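Local coordinates for phosphoglycerol transferase GacH (Streptococcus pyogenes MGAS5005, PDB 6DGM), which probably transfers glycerol phosphate onto streptococcal rhamnose polysaccharide, using a manganese-binding catalytic domain that binds sn-glycerol-1-phosphate, at residues Ser99-Asn104 with Asn356-Ile361; Thr125-Tyr130 with Leu155-Phe160; Asn188-Ile193 with Leu253-Gln258. All blocks are in the same frame, centred on the assembly; numbering follows the deposited sequence.

Contact 1 (Ser99-Asn104 with Asn356-Ile361)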
loop_
_atom_site.group_PDB
_atom_site.type_symbol
_atom_site.label_atom_id
_atom_site.label_comp_id
_atom_site.label_asym_id
_atom_site.label_seq_id
_atom_site.Cartn_x
_atom_site.Cartn_y
_atom_site.Cartn_z
ATOM N N SER A 99 9.125 -0.715 -0.945
ATOM C CA SER A 99 9.060 -0.927 -2.388
ATOM C C SER A 99 9.800 -2.179 -2.845
ATOM O O SER A 99 10.078 -2.334 -4.031
ATOM C CB SER A 99 9.542 0.294 -3.184
ATOM O OG SER A 99 8.794 1.458 -2.857
ATOM N N LEU A 100 10.148 -3.076 -1.936
ATOM C CA LEU A 100 10.778 -4.334 -2.321
ATOM C C LEU A 100 9.695 -5.398 -2.513
ATOM O O LEU A 100 8.960 -5.693 -1.557
ATOM C CB LEU A 100 11.750 -4.774 -1.237
ATOM C CG LEU A 100 12.921 -3.811 -0.979
ATOM C CD1 LEU A 100 13.751 -4.258 0.206
ATOM C CD2 LEU A 100 13.802 -3.658 -2.230
ATOM N N PRO A 101 9.542 -5.971 -3.706
ATOM C CA PRO A 101 8.411 -6.888 -3.920
ATOM C C PRO A 101 8.578 -8.237 -3.241
ATOM O O PRO A 101 9.631 -8.885 -3.297
ATOM C CB PRO A 101 8.338 -7.043 -5.444
ATOM C CG PRO A 101 9.718 -6.691 -5.923
ATOM C CD PRO A 101 10.270 -5.689 -4.960
ATOM N N PHE A 102 7.476 -8.689 -2.647
ATOM C CA PHE A 102 7.412 -10.022 -2.052
ATOM C C PHE A 102 7.729 -11.095 -3.078
ATOM O O PHE A 102 8.344 -12.112 -2.745
ATOM C CB PHE A 102 5.996 -10.208 -1.497
ATOM C CG PHE A 102 5.845 -11.307 -0.478
ATOM C CD1 PHE A 102 6.918 -12.047 -0.018
ATOM C CD2 PHE A 102 4.594 -11.563 0.051
ATOM C CE1 PHE A 102 6.740 -13.032 0.942
ATOM C CE2 PHE A 102 4.413 -12.546 1.005
ATOM C CZ PHE A 102 5.482 -13.277 1.450
ATOM N N TYR A 103 7.332 -10.887 -4.333
ATOM C CA TYR A 103 7.518 -11.914 -5.345
ATOM C C TYR A 103 8.984 -12.199 -5.648
ATOM O O TYR A 103 9.259 -13.217 -6.295
ATOM C CB TYR A 103 6.743 -11.586 -6.630
ATOM C CG TYR A 103 7.089 -10.313 -7.344
ATOM C CD1 TYR A 103 8.329 -10.146 -7.964
ATOM C CD2 TYR A 103 6.160 -9.281 -7.462
ATOM C CE1 TYR A 103 8.648 -8.987 -8.621
ATOM C CE2 TYR A 103 6.466 -8.126 -8.128
ATOM C CZ TYR A 103 7.720 -7.977 -8.714
ATOM O OH TYR A 103 8.052 -6.817 -9.379
ATOM N N ASN A 104 9.909 -11.350 -5.198
ATOM C CA ASN A 104 11.334 -11.607 -5.376
ATOM C C ASN A 104 11.974 -12.292 -4.180
ATOM O O ASN A 104 13.124 -12.733 -4.282
ATOM C CB ASN A 104 12.094 -10.322 -5.688
ATOM C CG ASN A 104 11.925 -9.896 -7.124
ATOM O OD1 ASN A 104 11.564 -10.710 -7.988
ATOM N ND2 ASN A 104 12.221 -8.621 -7.402
ATOM N N ASN A 356 16.439 -7.919 -12.885
ATOM C CA ASN A 356 17.774 -8.281 -12.431
ATOM C C ASN A 356 18.418 -7.116 -11.695
ATOM O O ASN A 356 19.077 -7.314 -10.667
ATOM C CB ASN A 356 18.647 -8.762 -13.579
ATOM C CG ASN A 356 20.032 -9.135 -13.112
ATOM O OD1 ASN A 356 20.951 -8.336 -13.203
ATOM N ND2 ASN A 356 20.181 -10.349 -12.594
ATOM N N ASP A 357 18.241 -5.890 -12.205
ATOM C CA ASP A 357 18.699 -4.718 -11.467
ATOM C C ASP A 357 18.069 -4.693 -10.077
ATOM O O ASP A 357 18.759 -4.522 -9.063
ATOM C CB ASP A 357 18.322 -3.429 -12.203
ATOM C CG ASP A 357 19.078 -3.229 -13.501
ATOM O OD1 ASP A 357 20.145 -3.842 -13.692
ATOM O OD2 ASP A 357 18.594 -2.440 -14.339
ATOM N N LEU A 358 16.741 -4.849 -10.019
ATOM C CA LEU A 358 16.033 -4.795 -8.742
ATOM C C LEU A 358 16.466 -5.908 -7.801
ATOM O O LEU A 358 16.688 -5.660 -6.610
ATOM C CB LEU A 358 14.527 -4.833 -8.990
ATOM C CG LEU A 358 13.672 -4.842 -7.729
ATOM C CD1 LEU A 358 13.899 -3.589 -6.911
ATOM C CD2 LEU A 358 12.190 -4.990 -8.074
ATOM N N LYS A 359 16.587 -7.144 -8.308
ATOM C CA LYS A 359 16.927 -8.265 -7.433
ATOM C C LYS A 359 18.301 -8.077 -6.799
ATOM O O LYS A 359 18.505 -8.413 -5.628
ATOM C CB LYS A 359 16.870 -9.578 -8.209
ATOM C CG LYS A 359 15.462 -10.033 -8.575
ATOM C CD LYS A 359 15.449 -11.185 -9.561
ATOM C CE LYS A 359 14.018 -11.572 -9.895
ATOM N NZ LYS A 359 13.929 -12.619 -10.936
ATOM N N ASN A 360 19.260 -7.540 -7.552
ATOM C CA ASN A 360 20.580 -7.298 -6.978
ATOM C C ASN A 360 20.514 -6.274 -5.851
ATOM O O ASN A 360 21.143 -6.458 -4.799
ATOM C CB ASN A 360 21.575 -6.896 -8.062
ATOM C CG ASN A 360 22.207 -8.097 -8.736
ATOM O OD1 ASN A 360 22.979 -8.826 -8.117
ATOM N ND2 ASN A 360 21.858 -8.335 -9.997
ATOM N N ILE A 361 19.742 -5.197 -6.037
ATOM C CA ILE A 361 19.568 -4.201 -4.978
ATOM C C ILE A 361 18.860 -4.819 -3.779
ATOM O O ILE A 361 19.253 -4.629 -2.618
ATOM C CB ILE A 361 18.788 -2.988 -5.522
ATOM C CG1 ILE A 361 19.585 -2.280 -6.626
ATOM C CG2 ILE A 361 18.401 -2.027 -4.375
ATOM C CD1 ILE A 361 20.944 -1.728 -6.190
#
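Asn-104 and Lys-359 mark the closest backbone approach between the loop 99-104 and the helical turns 356-361, with their CA atoms 6.8 Å apart. The loop segment starts at Ser-99, which leaves helix 89-98 with positive phi, and finishes in a short 3-10 turn closed by Asn-104 N donating to Pro-101 O. Residues 356-361 are regular alpha-helix, part of helix 349-365 near the end of the chain, so this contact lays a C-terminal helix of the alkaline-phosphatase-like, sulfatase-family domain against a loop leaving the helix that starts at the manganese ligand Thr-89.

From the helix, Leu-358 reaches toward Pro-101 and sets CD2 3.7 Å from Pro-101 CG. Its CG lies anti to the backbone N (chi1 178°), which carries the isobutyl group out toward the loop. The same methyl also lies 3.7 Å from Asn-104 ND2, so one leucine branch meets both proline and amide. Lys-359 crosses the Asn-104 side chain at about a right angle; its chain is extended beyond CG, and Asn-104 OD1 sits 3.2 Å from Lys-359 CE, touching the methylene rather than the amine. Within the loop, Pro-101 CB covers one face of the Tyr-103 ring, 3.4 Å above its plane.

The polar end of Asn-104 is anchored just beyond the six helical residues: ND2 donates to Gln-355 OE1 and to Gln-362 OE1, while Gln-362 NE2 reaches Pro-101 O. Two glutamines two helical turns apart thus grip the amide from the same helix that supplies Leu-358. Between the two segments themselves the contact is van der Waals packing, part of it an amide lying on aliphatic carbon, while the hydrogen bonds from Gln-355 and Gln-362 fix the amide's rotation.

Contact 2 (Thr125-Tyr130 with Leu155-Phe160)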
loop_
_atom_site.group_PDB
_atom_site.type_symbol
_atom_site.label_atom_id
_atom_site.label_comp_id
_atom_site.label_asym_id
_atom_site.label_seq_id
_atom_site.Cartn_x
_atom_site.Cartn_y
_atom_site.Cartn_z
ATOM N N THR A 125 12.915 3.451 3.271
ATOM C CA THR A 125 11.473 3.540 3.107
ATOM C C THR A 125 11.090 4.985 2.789
ATOM O O THR A 125 11.871 5.923 2.984
ATOM C CB THR A 125 10.715 3.136 4.386
ATOM O OG1 THR A 125 10.985 4.093 5.419
ATOM C CG2 THR A 125 11.092 1.733 4.857
ATOM N N ILE A 126 9.854 5.159 2.319
ATOM C CA ILE A 126 9.342 6.495 2.022
ATOM C C ILE A 126 9.401 7.394 3.250
ATOM O O ILE A 126 9.546 8.611 3.125
ATOM C CB ILE A 126 7.924 6.384 1.426
ATOM C CG1 ILE A 126 7.316 7.759 1.150
ATOM C CG2 ILE A 126 7.000 5.581 2.351
ATOM C CD1 ILE A 126 8.127 8.615 0.214
ATOM N N SER A 127 9.320 6.821 4.450
ATOM C CA SER A 127 9.241 7.630 5.658
ATOM C C SER A 127 10.549 8.327 6.006
ATOM O O SER A 127 10.526 9.305 6.768
ATOM C CB SER A 127 8.772 6.768 6.840
ATOM O OG SER A 127 9.718 5.748 7.154
ATOM N N GLU A 128 11.685 7.866 5.460
ATOM C CA GLU A 128 12.966 8.440 5.854
ATOM C C GLU A 128 13.135 9.889 5.418
ATOM O O GLU A 128 14.004 10.585 5.956
ATOM C CB GLU A 128 14.144 7.610 5.326
ATOM C CG GLU A 128 14.388 7.719 3.832
ATOM C CD GLU A 128 15.582 6.876 3.371
ATOM O OE1 GLU A 128 16.720 7.137 3.823
ATOM O OE2 GLU A 128 15.378 5.970 2.555
ATOM N N PHE A 129 12.349 10.357 4.452
ATOM C CA PHE A 129 12.463 11.735 3.993
ATOM C C PHE A 129 11.760 12.723 4.910
ATOM O O PHE A 129 11.898 13.933 4.706
ATOM C CB PHE A 129 11.911 11.828 2.571
ATOM C CG PHE A 129 12.618 10.911 1.606
ATOM C CD1 PHE A 129 13.882 11.211 1.150
ATOM C CD2 PHE A 129 12.026 9.737 1.199
ATOM C CE1 PHE A 129 14.539 10.356 0.276
ATOM C CE2 PHE A 129 12.666 8.884 0.343
ATOM C CZ PHE A 129 13.923 9.188 -0.126
ATOM N N TYR A 130 11.045 12.224 5.915
ATOM C CA TYR A 130 10.322 13.028 6.884
ATOM C C TYR A 130 11.072 13.013 8.208
ATOM O O TYR A 130 11.758 12.042 8.538
ATOM C CB TYR A 130 8.902 12.443 7.059
ATOM C CG TYR A 130 8.146 12.544 5.758
ATOM C CD1 TYR A 130 8.279 11.581 4.783
ATOM C CD2 TYR A 130 7.331 13.633 5.496
ATOM C CE1 TYR A 130 7.630 11.688 3.570
ATOM C CE2 TYR A 130 6.666 13.750 4.278
ATOM C CZ TYR A 130 6.819 12.770 3.322
ATOM O OH TYR A 130 6.171 12.871 2.104
ATOM N N LEU A 155 12.011 2.180 12.442
ATOM C CA LEU A 155 11.876 3.208 11.419
ATOM C C LEU A 155 11.782 4.601 12.023
ATOM O O LEU A 155 11.568 5.562 11.288
ATOM C CB LEU A 155 10.660 2.940 10.534
ATOM C CG LEU A 155 10.761 1.715 9.619
ATOM C CD1 LEU A 155 9.498 1.526 8.804
ATOM C CD2 LEU A 155 11.991 1.810 8.716
ATOM N N GLY A 156 11.949 4.731 13.337
ATOM C CA GLY A 156 12.046 6.040 13.952
ATOM C C GLY A 156 10.749 6.807 14.028
ATOM O O GLY A 156 10.772 8.055 14.029
ATOM N N PHE A 157 9.617 6.125 14.096
ATOM C CA PHE A 157 8.334 6.805 14.136
ATOM C C PHE A 157 8.111 7.410 15.516
ATOM O O PHE A 157 8.446 6.806 16.541
ATOM C CB PHE A 157 7.201 5.833 13.800
ATOM C CG PHE A 157 6.930 5.703 12.320
ATOM C CD1 PHE A 157 7.943 5.387 11.432
ATOM C CD2 PHE A 157 5.656 5.903 11.822
ATOM C CE1 PHE A 157 7.691 5.265 10.058
ATOM C CE2 PHE A 157 5.401 5.796 10.462
ATOM C CZ PHE A 157 6.424 5.493 9.574
ATOM N N SER A 158 7.523 8.595 15.539
ATOM C CA SER A 158 7.294 9.267 16.809
ATOM C C SER A 158 6.045 8.757 17.505
ATOM O O SER A 158 5.986 8.745 18.742
ATOM C CB SER A 158 7.163 10.767 16.559
ATOM O OG SER A 158 6.733 11.443 17.729
ATOM N N LYS A 159 5.047 8.348 16.738
ATOM C CA LYS A 159 3.779 7.923 17.294
ATOM C C LYS A 159 3.318 6.662 16.584
ATOM O O LYS A 159 3.533 6.483 15.382
ATOM C CB LYS A 159 2.684 8.980 17.111
ATOM C CG LYS A 159 2.864 10.196 17.994
ATOM C CD LYS A 159 1.628 11.091 17.951
ATOM C CE LYS A 159 1.791 12.303 18.869
ATOM N NZ LYS A 159 0.570 13.140 18.826
ATOM N N PHE A 160 2.669 5.792 17.342
ATOM C CA PHE A 160 2.000 4.605 16.793
ATOM C C PHE A 160 0.705 4.468 17.592
ATOM O O PHE A 160 0.690 3.884 18.681
ATOM C CB PHE A 160 2.892 3.369 16.891
ATOM C CG PHE A 160 2.314 2.126 16.271
ATOM C CD1 PHE A 160 1.081 2.110 15.645
ATOM C CD2 PHE A 160 3.038 0.951 16.318
ATOM C CE1 PHE A 160 0.566 0.936 15.094
ATOM C CE2 PHE A 160 2.521 -0.236 15.785
ATOM C CZ PHE A 160 1.291 -0.232 15.159
HETATM O O HOH W 1 11.827 6.103 8.576
#
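Ser-127 packs against the rim of the Phe-157 ring: its OG lies at the edge, near the ring plane, 3.6 Å from Phe-157 CE1, and its CB is 3.8 Å from Phe-157 CZ. The hydroxyl sits between the backbone N and the carbonyl carbon (chi1 64°), a position from which it also meets two polar partners. One is Thr-125 OG1, 2.7 Å from Ser-127 OG, a hydrogen bond in which either hydroxyl could be the donor. The other is a water 2.6 Å from Ser-127 OG, which in turn donates to Leu-155 O over 2.8 Å. That water is the polar bridge between the segments, joining a buried serine to a carbonyl at the end of a helix.

Helix 148-154 stops here in a Schellman motif, with Gly-156 at positive phi as C-prime; Phe-157 N returns to Tyr-152 O and Gly-156 N to Ser-153 O. The turn redirects the chain into strand 159-162, an outermost strand of the mixed central sheet, placed parallel to strand 135-139. Residues 126-129 form a 3-10 turn a few residues ahead of that neighbouring strand, so the contact joins the approaches to two adjacent strands of a beta-alpha-beta unit.

Thr-125 and Leu-155 meet tip to tip, methyl to methyl, with Thr-125 CG2 4.0 Å from Leu-155 CD2. Beyond the two segments, Phe-200 of strand 200-204 touches both Ser-127 and Phe-157, and Tyr-152 meets the Phe-157 ring edge-to-face.

Contact 3 (Asn188-Ile193 with Leu253-Gln258)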
loop_
_atom_site.group_PDB
_atom_site.type_symbol
_atom_site.label_atom_id
_atom_site.label_comp_id
_atom_site.label_asym_id
_atom_site.label_seq_id
_atom_site.Cartn_x
_atom_site.Cartn_y
_atom_site.Cartn_z
ATOM N N ASN A 188 -9.176 10.508 13.522
ATOM C CA ASN A 188 -7.914 10.575 14.254
ATOM C C ASN A 188 -6.763 11.028 13.356
ATOM O O ASN A 188 -5.875 11.745 13.816
ATOM C CB ASN A 188 -7.634 9.251 14.945
ATOM C CG ASN A 188 -8.298 9.164 16.294
ATOM O OD1 ASN A 188 -7.694 9.495 17.317
ATOM N ND2 ASN A 188 -9.570 8.759 16.311
ATOM N N ILE A 189 -6.751 10.632 12.073
ATOM C CA ILE A 189 -5.776 11.220 11.151
ATOM C C ILE A 189 -5.955 12.735 11.101
ATOM O O ILE A 189 -5.001 13.501 11.274
ATOM C CB ILE A 189 -5.911 10.623 9.744
ATOM C CG1 ILE A 189 -5.618 9.117 9.752
ATOM C CG2 ILE A 189 -4.944 11.344 8.760
ATOM C CD1 ILE A 189 -6.002 8.475 8.460
ATOM N N LEU A 190 -7.189 13.182 10.864
ATOM C CA LEU A 190 -7.451 14.611 10.707
ATOM C C LEU A 190 -7.004 15.409 11.927
ATOM O O LEU A 190 -6.474 16.516 11.789
ATOM C CB LEU A 190 -8.935 14.844 10.428
ATOM C CG LEU A 190 -9.438 14.346 9.075
ATOM C CD1 LEU A 190 -10.967 14.445 8.994
ATOM C CD2 LEU A 190 -8.796 15.088 7.913
ATOM N N SER A 191 -7.209 14.864 13.136
ATOM C CA SER A 191 -6.826 15.579 14.343
ATOM C C SER A 191 -5.313 15.685 14.519
ATOM O O SER A 191 -4.849 16.513 15.312
ATOM C CB SER A 191 -7.436 14.897 15.568
ATOM O OG SER A 191 -6.794 13.662 15.814
ATOM N N LEU A 192 -4.537 14.859 13.823
ATOM C CA LEU A 192 -3.087 14.900 13.946
ATOM C C LEU A 192 -2.413 15.651 12.809
ATOM O O LEU A 192 -1.215 15.957 12.914
ATOM C CB LEU A 192 -2.530 13.480 14.001
ATOM C CG LEU A 192 -2.905 12.661 15.233
ATOM C CD1 LEU A 192 -2.454 11.200 15.071
ATOM C CD2 LEU A 192 -2.300 13.267 16.462
ATOM N N ILE A 193 -3.143 15.966 11.735
ATOM C CA ILE A 193 -2.543 16.710 10.631
ATOM C C ILE A 193 -2.181 18.106 11.104
ATOM O O ILE A 193 -3.008 18.833 11.677
ATOM C CB ILE A 193 -3.465 16.742 9.404
ATOM C CG1 ILE A 193 -3.537 15.339 8.792
ATOM C CG2 ILE A 193 -2.934 17.743 8.362
ATOM C CD1 ILE A 193 -4.576 15.182 7.702
ATOM N N LEU A 253 -11.730 12.741 2.491
ATOM C CA LEU A 253 -11.034 13.495 1.454
ATOM C C LEU A 253 -11.553 14.930 1.382
ATOM O O LEU A 253 -10.768 15.870 1.199
ATOM C CB LEU A 253 -11.163 12.794 0.101
ATOM C CG LEU A 253 -10.573 11.383 -0.026
ATOM C CD1 LEU A 253 -10.564 10.993 -1.508
ATOM C CD2 LEU A 253 -9.198 11.232 0.580
ATOM N N GLU A 254 -12.880 15.118 1.498
ATOM C CA GLU A 254 -13.443 16.467 1.500
ATOM C C GLU A 254 -12.795 17.320 2.583
ATOM O O GLU A 254 -12.455 18.477 2.348
ATOM C CB GLU A 254 -14.965 16.390 1.676
ATOM C CG GLU A 254 -15.703 15.887 0.446
ATOM C CD GLU A 254 -17.180 15.611 0.697
ATOM O OE1 GLU A 254 -17.612 15.645 1.872
ATOM O OE2 GLU A 254 -17.910 15.351 -0.284
ATOM N N LYS A 255 -12.565 16.748 3.769
ATOM C CA LYS A 255 -11.890 17.504 4.823
ATOM C C LYS A 255 -10.447 17.806 4.451
ATOM O O LYS A 255 -9.936 18.893 4.749
ATOM C CB LYS A 255 -11.939 16.723 6.138
ATOM C CG LYS A 255 -13.341 16.666 6.765
ATOM C CD LYS A 255 -13.737 18.006 7.322
ATOM C CE LYS A 255 -15.081 17.927 8.021
ATOM N NZ LYS A 255 -15.104 16.834 9.036
ATOM N N LEU A 256 -9.764 16.863 3.803
ATOM C CA LEU A 256 -8.388 17.132 3.398
ATOM C C LEU A 256 -8.308 18.295 2.420
ATOM O O LEU A 256 -7.316 19.031 2.422
ATOM C CB LEU A 256 -7.752 15.899 2.769
ATOM C CG LEU A 256 -7.591 14.690 3.713
ATOM C CD1 LEU A 256 -7.048 13.515 2.952
ATOM C CD2 LEU A 256 -6.692 15.011 4.899
ATOM N N THR A 257 -9.324 18.480 1.571
ATOM C CA THR A 257 -9.259 19.575 0.605
ATOM C C THR A 257 -9.269 20.944 1.280
ATOM O O THR A 257 -8.864 21.934 0.665
ATOM C CB THR A 257 -10.403 19.552 -0.418
ATOM O OG1 THR A 257 -11.655 19.827 0.225
ATOM C CG2 THR A 257 -10.477 18.235 -1.129
ATOM N N GLN A 258 -9.734 21.011 2.526
ATOM C CA GLN A 258 -9.829 22.263 3.258
ATOM C C GLN A 258 -8.602 22.553 4.109
ATOM O O GLN A 258 -8.576 23.582 4.790
ATOM C CB GLN A 258 -11.072 22.255 4.157
ATOM C CG GLN A 258 -12.379 22.007 3.418
ATOM C CD GLN A 258 -12.630 23.010 2.317
ATOM O OE1 GLN A 258 -12.534 24.226 2.525
ATOM N NE2 GLN A 258 -12.946 22.510 1.128
#
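Leu-190 of helix 182-192 packs against Lys-255 and Leu-256 of helix 229-257, joining the C-terminal ends of two helices that pack on the central mixed sheet of the alkaline-phosphatase-like fold. CD1 lies on Lys-255 CB and CG, 3.8 Å from CB, the leucine crossing the lysine chain at about a right angle. CD2 reaches Leu-256 CD2, at 3.7 Å, and also touches Lys-255 CB. With CG anti to the carbonyl carbon (chi1 -68°), the branches of the leucine meet both of these neighbouring residues.

Lys-255 starts toward the other helix, but a bend at chi2 (-72°) turns its chain aside after CG. Only CB and CG therefore touch Leu-190, and the lysine contributes its aliphatic root at the exposed margin.

Leu-256 is the buried partner. It rests against Trp-296 of strand 290-297 as well, while Ile-189 of helix 182-192 and Ile-193 just after it lie on Phe-201 of strand 200-204.

Ile-193 follows the last turn, and its chi2 of 171° stretches CG1 and CD1 out toward Leu-256. The long branch crosses Leu-256 at about a right angle, so that a single methyl, Leu-256 CD2, meets both Leu-190 CD2 and, at 3.5 Å, Ile-193 CD1.

Contact 2 is closer to each of the other two than they are to one another: its centre is 22 Å from that of contact 1 and 19 Å from that of contact 3, whereas the centres of contacts 1 and 3 are 34 Å apart on opposite sides of the chain's centre. Contacts 2 and 3 touch directly, Lys-159 NZ lying 3.7 Å from Leu-192 CD2 in plain packing; contacts 1 and 2 approach to about 6 Å between nearest atoms. Along the chain, contact 1 encloses the other two. All three lie away from the manganese site of Glu-47, Thr-89, Asp-270 and His-271, where sn-glycerol-1-phosphate binds.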